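Local coordinates for protein putative metal-sulfur cluster biosynthesis proteins YuaD (Bacillus subtilis, PDB 1ORU) that is of unknown function but may bind molybdenum and pyridoxal phosphate and act in metal-sulfur cluster biosynthesis, at residues L15-T20 with G36-D41; R67-V72 with C165-P170; S113-P118 with I179-Y184. All blocks are in the same frame, centred on the assembly; numbering follows the deposited sequence.

Contact 1 (L15-T20 with G36-D41)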
loop_
_atom_site.group_PDB
_atom_site.type_symbol
_atom_site.label_atom_id
_atom_site.label_comp_id
_atom_site.label_asym_id
_atom_site.label_seq_id
_atom_site.Cartn_x
_atom_site.Cartn_y
_atom_site.Cartn_z
ATOM N N LEU A 15 -9.868 -20.971 2.054
ATOM C CA LEU A 15 -9.051 -20.446 0.963
ATOM C C LEU A 15 -9.861 -20.681 -0.310
ATOM O O LEU A 15 -10.518 -21.722 -0.445
ATOM C CB LEU A 15 -7.720 -21.195 0.885
ATOM C CG LEU A 15 -6.859 -21.178 2.150
ATOM C CD1 LEU A 15 -5.609 -22.016 1.907
ATOM C CD2 LEU A 15 -6.488 -19.737 2.525
ATOM N N TYR A 16 -9.819 -19.732 -1.241
ATOM C CA TYR A 16 -10.604 -19.852 -2.470
ATOM C C TYR A 16 -9.895 -19.234 -3.670
ATOM O O TYR A 16 -9.105 -18.299 -3.528
ATOM C CB TYR A 16 -11.949 -19.141 -2.297
ATOM C CG TYR A 16 -12.604 -19.333 -0.950
ATOM C CD1 TYR A 16 -13.627 -20.262 -0.774
ATOM C CD2 TYR A 16 -12.214 -18.564 0.146
ATOM C CE1 TYR A 16 -14.248 -20.416 0.466
ATOM C CE2 TYR A 16 -12.825 -18.709 1.385
ATOM C CZ TYR A 16 -13.840 -19.632 1.541
ATOM O OH TYR A 16 -14.448 -19.768 2.768
ATOM N N ILE A 17 -10.203 -19.738 -4.860
ATOM C CA ILE A 17 -9.591 -19.214 -6.069
ATOM C C ILE A 17 -10.635 -18.940 -7.146
ATOM O O ILE A 17 -11.662 -19.619 -7.213
ATOM C CB ILE A 17 -8.553 -20.202 -6.643
ATOM C CG1 ILE A 17 -7.745 -19.527 -7.752
ATOM C CG2 ILE A 17 -9.260 -21.436 -7.193
ATOM C CD1 ILE A 17 -6.628 -20.391 -8.311
ATOM N N ALA A 18 -10.370 -17.931 -7.971
ATOM C CA ALA A 18 -11.249 -17.577 -9.083
ATOM C C ALA A 18 -10.487 -18.086 -10.301
ATOM O O ALA A 18 -9.672 -17.365 -10.872
ATOM C CB ALA A 18 -11.427 -16.062 -9.156
ATOM N N ASP A 19 -10.739 -19.337 -10.684
ATOM C CA ASP A 19 -10.030 -19.946 -11.805
ATOM C C ASP A 19 -10.640 -19.703 -13.181
ATOM O O ASP A 19 -10.112 -20.173 -14.191
ATOM C CB ASP A 19 -9.861 -21.452 -11.562
ATOM C CG ASP A 19 -11.185 -22.182 -11.455
ATOM O OD1 ASP A 19 -12.040 -21.771 -10.641
ATOM O OD2 ASP A 19 -11.367 -23.178 -12.184
ATOM N N THR A 20 -11.748 -18.974 -13.221
ATOM C CA THR A 20 -12.399 -18.643 -14.485
ATOM C C THR A 20 -12.641 -17.141 -14.510
ATOM O O THR A 20 -12.102 -16.404 -13.678
ATOM C CB THR A 20 -13.754 -19.371 -14.643
ATOM O OG1 THR A 20 -14.698 -18.863 -13.688
ATOM C CG2 THR A 20 -13.576 -20.856 -14.422
ATOM N N GLY A 36 2.373 -11.027 -7.185
ATOM C CA GLY A 36 1.326 -10.874 -8.179
ATOM C C GLY A 36 0.016 -11.486 -7.715
ATOM O O GLY A 36 -1.054 -11.171 -8.248
ATOM N N GLY A 37 0.094 -12.372 -6.724
ATOM C CA GLY A 37 -1.106 -12.998 -6.197
ATOM C C GLY A 37 -1.087 -14.517 -6.259
ATOM O O GLY A 37 -0.049 -15.147 -6.031
ATOM N N ILE A 38 -2.242 -15.095 -6.577
ATOM C CA ILE A 38 -2.404 -16.547 -6.684
ATOM C C ILE A 38 -2.302 -16.989 -8.145
ATOM O O ILE A 38 -3.171 -16.666 -8.955
ATOM C CB ILE A 38 -3.793 -16.976 -6.161
ATOM C CG1 ILE A 38 -3.951 -16.573 -4.696
ATOM C CG2 ILE A 38 -3.977 -18.479 -6.334
ATOM C CD1 ILE A 38 -5.393 -16.527 -4.248
ATOM N N PRO A 39 -1.248 -17.739 -8.502
ATOM C CA PRO A 39 -1.131 -18.176 -9.896
ATOM C C PRO A 39 -2.410 -18.874 -10.360
ATOM O O PRO A 39 -2.961 -19.721 -9.651
ATOM C CB PRO A 39 0.068 -19.119 -9.857
ATOM C CG PRO A 39 0.923 -18.517 -8.780
ATOM C CD PRO A 39 -0.099 -18.207 -7.707
ATOM N N GLY A 40 -2.891 -18.495 -11.540
ATOM C CA GLY A 40 -4.098 -19.101 -12.071
ATOM C C GLY A 40 -5.373 -18.421 -11.611
ATOM O O GLY A 40 -6.460 -18.739 -12.093
ATOM N N ASP A 41 -5.243 -17.485 -10.677
ATOM C CA ASP A 41 -6.395 -16.757 -10.158
ATOM C C ASP A 41 -6.763 -15.590 -11.066
ATOM O O ASP A 41 -5.908 -15.047 -11.766
ATOM C CB ASP A 41 -6.093 -16.211 -8.767
ATOM C CG ASP A 41 -7.258 -15.451 -8.185
ATOM O OD1 ASP A 41 -8.235 -16.101 -7.766
ATOM O OD2 ASP A 41 -7.207 -14.200 -8.158
HETATM O O HOH W 1 -7.404 -20.390 -13.962
#
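A type II beta turn from Ile38 to Asp41, in the loop between strands 30-33 and 47-49 of the MOSC fold, is pinned against the end of strand 5-17 just where it gives way to loop. The turn is closed by Asp41 N on Ile38 O, and its third position is Gly40, whose positive phi would press a side chain against the carbonyl oxygen before it. Pro39, with a ring that restrains phi, suits the second position. Asp41 holds CG anti to its backbone N (chi1 -180°), which carries the carboxylate to the neighbouring strand end. There OD1 takes the N-H of Ala18 at 2.8 Å, nearly along the C-O axis, with an angle of 166° at the hydrogen, while OD2 accepts from His43 N, so the two oxygens tie separate backbone segments together. Ile17 also places CG1 anti to N (chi1 -170°) and runs extended to CD1; this side chain slides past that of Asp41 in the opposite direction, CG1 lying 3.5 Å from Asp41 OD1. Its tip CD1 crosses Ile38 obliquely, 3.8 Å from Ile38 CG2, and both isoleucines pack on Leu31, so an apolar patch lies beside the carboxylate. Ala18, whose CB touches OD1, sits where the backbones come close, Asp41 CA 3.4 Å from Ala18 O in a CA-H...O contact. One water donates to Asp19 O and Gly40 O, both exposed residues, 2.7 Å from each.

Contact 2 (R67-V72 with C165-P170). With SO4 (sulfate ion), chain F.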
loop_
_atom_site.group_PDB
_atom_site.type_symbol
_atom_site.label_atom_id
_atom_site.label_comp_id
_atom_site.label_asym_id
_atom_site.label_seq_id
_atom_site.Cartn_x
_atom_site.Cartn_y
_atom_site.Cartn_z
ATOM N N ARG A 67 -4.653 -4.890 -5.913
ATOM C CA ARG A 67 -5.642 -5.787 -5.327
ATOM C C ARG A 67 -5.369 -7.241 -5.718
ATOM O O ARG A 67 -6.139 -7.857 -6.460
ATOM C CB ARG A 67 -7.037 -5.350 -5.784
ATOM C CG ARG A 67 -7.408 -3.933 -5.330
ATOM C CD ARG A 67 -8.592 -3.377 -6.120
ATOM N NE ARG A 67 -9.757 -4.249 -6.010
ATOM C CZ ARG A 67 -10.614 -4.240 -4.994
ATOM N NH1 ARG A 67 -10.454 -3.389 -3.990
ATOM N NH2 ARG A 67 -11.616 -5.112 -4.968
ATOM N N GLN A 68 -4.271 -7.786 -5.203
ATOM C CA GLN A 68 -3.864 -9.156 -5.509
ATOM C C GLN A 68 -4.600 -10.235 -4.730
ATOM O O GLN A 68 -4.905 -11.290 -5.275
ATOM C CB GLN A 68 -2.361 -9.310 -5.277
ATOM C CG GLN A 68 -1.521 -8.530 -6.267
ATOM C CD GLN A 68 -0.058 -8.474 -5.876
ATOM O OE1 GLN A 68 0.442 -9.353 -5.178
ATOM N NE2 GLN A 68 0.639 -7.445 -6.338
ATOM N N ILE A 69 -4.878 -9.972 -3.457
ATOM C CA ILE A 69 -5.558 -10.946 -2.606
ATOM C C ILE A 69 -6.693 -10.270 -1.850
ATOM O O ILE A 69 -6.517 -9.190 -1.287
ATOM C CB ILE A 69 -4.580 -11.556 -1.564
ATOM C CG1 ILE A 69 -3.397 -12.227 -2.271
ATOM C CG2 ILE A 69 -5.312 -12.569 -0.689
ATOM C CD1 ILE A 69 -3.767 -13.480 -3.061
ATOM N N SER A 70 -7.857 -10.909 -1.841
ATOM C CA SER A 70 -9.016 -10.366 -1.152
ATOM C C SER A 70 -9.289 -11.181 0.104
ATOM O O SER A 70 -9.331 -12.411 0.048
ATOM C CB SER A 70 -10.235 -10.408 -2.074
ATOM O OG SER A 70 -11.382 -9.926 -1.408
ATOM N N ILE A 71 -9.468 -10.495 1.232
ATOM C CA ILE A 71 -9.728 -11.171 2.500
ATOM C C ILE A 71 -10.990 -10.667 3.204
ATOM O O ILE A 71 -11.265 -9.466 3.224
ATOM C CB ILE A 71 -8.560 -10.982 3.500
ATOM C CG1 ILE A 71 -7.231 -11.367 2.848
ATOM C CG2 ILE A 71 -8.807 -11.824 4.749
ATOM C CD1 ILE A 71 -6.038 -11.210 3.781
ATOM N N VAL A 72 -11.754 -11.596 3.774
ATOM C CA VAL A 72 -12.956 -11.252 4.533
ATOM C C VAL A 72 -12.910 -12.066 5.821
ATOM O O VAL A 72 -12.245 -13.101 5.883
ATOM C CB VAL A 72 -14.274 -11.606 3.779
ATOM C CG1 VAL A 72 -14.344 -10.851 2.468
ATOM C CG2 VAL A 72 -14.376 -13.110 3.543
ATOM N N CYS A 165 -4.983 -7.114 -0.293
ATOM C CA CYS A 165 -3.556 -7.168 0.005
ATOM C C CYS A 165 -2.690 -7.469 -1.209
ATOM O O CYS A 165 -3.166 -7.946 -2.234
ATOM C CB CYS A 165 -3.256 -8.275 1.029
ATOM S SG CYS A 165 -4.088 -8.180 2.622
ATOM N N ILE A 166 -1.398 -7.197 -1.052
ATOM C CA ILE A 166 -0.390 -7.492 -2.064
ATOM C C ILE A 166 0.396 -8.638 -1.430
ATOM O O ILE A 166 0.480 -8.712 -0.204
ATOM C CB ILE A 166 0.562 -6.289 -2.268
ATOM C CG1 ILE A 166 -0.087 -5.264 -3.198
ATOM C CG2 ILE A 166 1.910 -6.761 -2.795
ATOM C CD1 ILE A 166 0.694 -3.948 -3.269
ATOM N N VAL A 167 0.939 -9.548 -2.238
ATOM C CA VAL A 167 1.744 -10.638 -1.682
ATOM C C VAL A 167 3.133 -10.051 -1.412
ATOM O O VAL A 167 3.828 -9.633 -2.345
ATOM C CB VAL A 167 1.879 -11.830 -2.669
ATOM C CG1 VAL A 167 2.842 -12.875 -2.106
ATOM C CG2 VAL A 167 0.510 -12.469 -2.910
ATOM N N GLU A 168 3.527 -10.007 -0.141
ATOM C CA GLU A 168 4.824 -9.459 0.243
ATOM C C GLU A 168 5.915 -10.531 0.250
ATOM O O GLU A 168 7.082 -10.234 0.017
ATOM C CB GLU A 168 4.726 -8.773 1.617
ATOM C CG GLU A 168 6.008 -8.045 2.055
ATOM C CD GLU A 168 5.783 -7.069 3.210
ATOM O OE1 GLU A 168 4.800 -7.248 3.963
ATOM O OE2 GLU A 168 6.601 -6.128 3.366
ATOM N N ARG A 169 5.537 -11.772 0.538
ATOM C CA ARG A 169 6.490 -12.878 0.521
ATOM C C ARG A 169 5.776 -14.135 0.047
ATOM O O ARG A 169 4.725 -14.507 0.579
ATOM C CB ARG A 169 7.109 -13.137 1.897
ATOM C CG ARG A 169 8.328 -14.059 1.790
ATOM C CD ARG A 169 8.902 -14.467 3.127
ATOM N NE ARG A 169 10.126 -15.250 2.957
ATOM C CZ ARG A 169 10.751 -15.892 3.943
ATOM N NH1 ARG A 169 10.268 -15.856 5.181
ATOM N NH2 ARG A 169 11.870 -16.567 3.694
ATOM N N PRO A 170 6.336 -14.808 -0.968
ATOM C CA PRO A 170 5.738 -16.029 -1.518
ATOM C C PRO A 170 5.716 -17.197 -0.537
ATOM O O PRO A 170 6.512 -17.250 0.404
ATOM C CB PRO A 170 6.614 -16.322 -2.741
ATOM C CG PRO A 170 7.165 -14.967 -3.109
ATOM C CD PRO A 170 7.517 -14.417 -1.754
HETATM S S SO4 F . 15.329 -15.609 1.265
HETATM O O1 SO4 F . 14.082 -16.371 1.540
HETATM O O2 SO4 F . 16.038 -16.195 0.107
HETATM O O3 SO4 F . 14.963 -14.214 0.946
HETATM O O4 SO4 F . 16.229 -15.614 2.447
HETATM O O HOH W 2 3.266 -9.049 -4.929
#
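Gln68 reaches from just before strand 69-73 alongside residues 165-167. Its CB sits 3.4 Å from Cys165 O. With CG anti to the carbonyl carbon (chi1 -68°) and the chain extended beyond it, CD is carried over the backbone of Ile166. OE1 then meets Val167 N at 3.0 Å; the N-H points straight at it (178°), although the donor lies well above the carbonyl plane. The same oxygen accepts from a water that also donates to Val167 O, and weakly from Gly36 N. NE2 crosses Ile166 obliquely, 3.8 Å from its CG2, and donates to Asn65 O. An amide suits this spot because it accepts and donates at one tip. Behind it, Gln68 and Ile69 both face Cys165, a classic beta bulge at the beginning of the antiparallel pairing of Ile69 with Cys165 in the large curled sheet of the MOSC domain. Cys165 O takes Ile69 N in the carbonyl plane and Gln68 N only weakly, while Cys165 N returns a bond to Ile69 O at 2.8 Å. An alanine in place of Gln68 would take away the acceptor of Val167 N and would probably loosen the Gly36 loop against strand 163-169. On the face carrying Ile69 and Cys165, Ile69 CG1 crosses Val167 CG2 obliquely, and Ile71 CD1 touches Cys165 SG at 3.8 Å, apolar groups suited to the interior. Beyond the corner at Glu168, the extended Arg169 uses NH2 to hold O1 of a sulfate ion, probably from the crystallisation liquor, at 3.1 Å; Glu62 N of the second subunit binds the same ion.

Contact 3 (S113-P118 with I179-Y184)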
loop_
_atom_site.group_PDB
_atom_site.type_symbol
_atom_site.label_atom_id
_atom_site.label_comp_id
_atom_site.label_asym_id
_atom_site.label_seq_id
_atom_site.Cartn_x
_atom_site.Cartn_y
_atom_site.Cartn_z
ATOM N N SER A 113 -0.051 -3.119 7.636
ATOM C CA SER A 113 -0.114 -4.276 8.522
ATOM C C SER A 113 0.270 -5.496 7.692
ATOM O O SER A 113 0.152 -5.483 6.469
ATOM C CB SER A 113 -1.535 -4.470 9.069
ATOM O OG SER A 113 -1.943 -3.379 9.880
ATOM N N ARG A 114 0.727 -6.546 8.361
ATOM C CA ARG A 114 1.114 -7.784 7.694
ATOM C C ARG A 114 0.364 -8.969 8.276
ATOM O O ARG A 114 0.061 -8.989 9.470
ATOM C CB ARG A 114 2.612 -8.047 7.876
ATOM C CG ARG A 114 3.502 -7.497 6.796
ATOM C CD ARG A 114 3.632 -5.992 6.859
ATOM N NE ARG A 114 4.740 -5.576 6.008
ATOM C CZ ARG A 114 5.379 -4.419 6.116
ATOM N NH1 ARG A 114 5.018 -3.537 7.044
ATOM N NH2 ARG A 114 6.403 -4.157 5.308
ATOM N N ILE A 115 0.056 -9.941 7.420
ATOM C CA ILE A 115 -0.601 -11.185 7.822
ATOM C C ILE A 115 0.348 -12.282 7.345
ATOM O O ILE A 115 0.560 -12.456 6.139
ATOM C CB ILE A 115 -1.971 -11.375 7.142
ATOM C CG1 ILE A 115 -2.923 -10.259 7.578
ATOM C CG2 ILE A 115 -2.548 -12.744 7.515
ATOM C CD1 ILE A 115 -4.277 -10.297 6.891
ATOM N N ILE A 116 0.914 -13.024 8.292
ATOM C CA ILE A 116 1.884 -14.060 7.970
ATOM C C ILE A 116 1.408 -15.473 8.294
ATOM O O ILE A 116 0.847 -15.726 9.362
ATOM C CB ILE A 116 3.209 -13.767 8.704
ATOM C CG1 ILE A 116 3.674 -12.349 8.357
ATOM C CG2 ILE A 116 4.274 -14.790 8.316
ATOM C CD1 ILE A 116 5.019 -11.972 8.957
ATOM N N PHE A 117 1.639 -16.382 7.352
ATOM C CA PHE A 117 1.244 -17.780 7.466
ATOM C C PHE A 117 2.410 -18.654 7.953
ATOM O O PHE A 117 3.561 -18.228 7.925
ATOM C CB PHE A 117 0.724 -18.260 6.105
ATOM C CG PHE A 117 -0.586 -17.631 5.698
ATOM C CD1 PHE A 117 -1.772 -18.352 5.768
ATOM C CD2 PHE A 117 -0.632 -16.316 5.237
ATOM C CE1 PHE A 117 -2.995 -17.773 5.379
ATOM C CE2 PHE A 117 -1.845 -15.731 4.849
ATOM C CZ PHE A 117 -3.028 -16.462 4.921
ATOM N N PRO A 118 2.126 -19.886 8.418
ATOM C CA PRO A 118 3.174 -20.792 8.914
ATOM C C PRO A 118 4.311 -21.076 7.932
ATOM O O PRO A 118 5.451 -21.309 8.339
ATOM C CB PRO A 118 2.398 -22.058 9.271
ATOM C CG PRO A 118 1.064 -21.512 9.702
ATOM C CD PRO A 118 0.790 -20.470 8.634
ATOM N N ILE A 179 -2.765 -17.817 11.624
ATOM C CA ILE A 179 -2.023 -16.699 11.069
ATOM C C ILE A 179 -1.584 -15.702 12.131
ATOM O O ILE A 179 -2.211 -15.570 13.190
ATOM C CB ILE A 179 -2.840 -15.958 9.985
ATOM C CG1 ILE A 179 -4.209 -15.544 10.535
ATOM C CG2 ILE A 179 -2.987 -16.853 8.768
ATOM C CD1 ILE A 179 -5.019 -14.682 9.571
ATOM N N GLU A 180 -0.491 -15.011 11.834
ATOM C CA GLU A 180 0.072 -14.013 12.728
ATOM C C GLU A 180 -0.198 -12.651 12.106
ATOM O O GLU A 180 0.287 -12.365 11.014
ATOM C CB GLU A 180 1.581 -14.226 12.849
ATOM C CG GLU A 180 2.253 -13.404 13.925
ATOM C CD GLU A 180 2.018 -13.968 15.309
ATOM O OE1 GLU A 180 2.583 -13.417 16.279
ATOM O OE2 GLU A 180 1.271 -14.966 15.424
ATOM N N VAL A 181 -0.980 -11.820 12.788
ATOM C CA VAL A 181 -1.292 -10.497 12.263
ATOM C C VAL A 181 -0.444 -9.443 12.958
ATOM O O VAL A 181 -0.405 -9.383 14.189
ATOM C CB VAL A 181 -2.791 -10.156 12.456
ATOM C CG1 VAL A 181 -3.093 -8.762 11.900
ATOM C CG2 VAL A 181 -3.654 -11.209 11.758
ATOM N N HIS A 182 0.265 -8.646 12.161
ATOM C CA HIS A 182 1.097 -7.565 12.676
ATOM C C HIS A 182 0.337 -6.297 12.310
ATOM O O HIS A 182 0.412 -5.812 11.173
ATOM C CB HIS A 182 2.474 -7.598 12.012
ATOM C CG HIS A 182 3.234 -8.860 12.281
ATOM N ND1 HIS A 182 4.148 -8.977 13.306
ATOM C CD2 HIS A 182 3.173 -10.077 11.691
ATOM C CE1 HIS A 182 4.616 -10.212 13.337
ATOM N NE2 HIS A 182 4.039 -10.901 12.368
ATOM N N SER A 183 -0.427 -5.789 13.274
ATOM C CA SER A 183 -1.256 -4.607 13.070
ATOM C C SER A 183 -0.474 -3.304 13.196
ATOM O O SER A 183 0.083 -2.996 14.251
ATOM C CB SER A 183 -2.422 -4.630 14.064
ATOM O OG SER A 183 -3.415 -3.682 13.720
ATOM N N TYR A 184 -0.444 -2.539 12.107
ATOM C CA TYR A 184 0.274 -1.268 12.067
ATOM C C TYR A 184 -0.391 -0.201 12.935
ATOM O O TYR A 184 -1.619 -0.078 12.950
ATOM C CB TYR A 184 0.364 -0.767 10.624
ATOM C CG TYR A 184 1.090 0.553 10.467
ATOM C CD1 TYR A 184 2.447 0.669 10.776
ATOM C CD2 TYR A 184 0.423 1.687 10.000
ATOM C CE1 TYR A 184 3.121 1.882 10.622
ATOM C CE2 TYR A 184 1.089 2.906 9.842
ATOM C CZ TYR A 184 2.437 2.994 10.154
ATOM O OH TYR A 184 3.102 4.191 9.993
#
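Strand 114-116 and residues 179-184 run antiparallel, 164° apart in direction, with Arg114-His182 and Ile116-Glu180 as hydrogen-bonded pairs around the non-hydrogen-bonded pair Ile115-Val181. The shortest rung joins His182 N to Arg114 O at 2.7 Å. Where the ladder ends, a side chain takes over: Ser113 OG, anti to its carbonyl carbon, receives Tyr184 N at 2.8 Å, almost straight at 175°, and also bonds to Lys110 O. Serine suits the spot, its short hydroxyl standing in for a backbone carbonyl. On the Ile115 face, Ile179 puts CG1 in the crowded position between N and the carbonyl carbon (chi1 54°). CD1 then meets Ile115 CG2 at 3.8 Å, while CG2 sits over one face of the Phe117 ring in a CH-pi contact, 3.7 Å from its centroid. On the other face Ile116 crosses His182 obliquely, CD1 lying 3.7 Å from NE2. Both residues pack on Met56 of the second subunit, so isoleucine and imidazole serve as interface surface. Arg114 bends at chi2 and turns away to Glu168. The arrangement is a regular antiparallel ladder within the large curled sheet of the MOSC fold, with one face buried and the other meeting the partner subunit.

All three contacts reach one large mixed, curled sheet. Contact 1 closes before contacts 2 and 3 open, whereas contacts 2 and 3 interleave along the chain, so their strands are woven together. The centres of contacts 1 and 2 lie about 11 Å apart, and the loop of 36-41 packs directly on strands 69-73 and 163-169, Ile38 on Ile69 and Gly37 on Val167. Contacts 2 and 3, with centres about 12 Å apart, are joined by the Glu168-Arg114 salt bridge and by Ile71 against Ile115. Contacts 1 and 3 have centres about 20 Å apart and do not touch, but strands 5-17 and 178-184 are sheet neighbours. Contacts 2 and 3 both meet the second subunit, tying the sheet to the dimer.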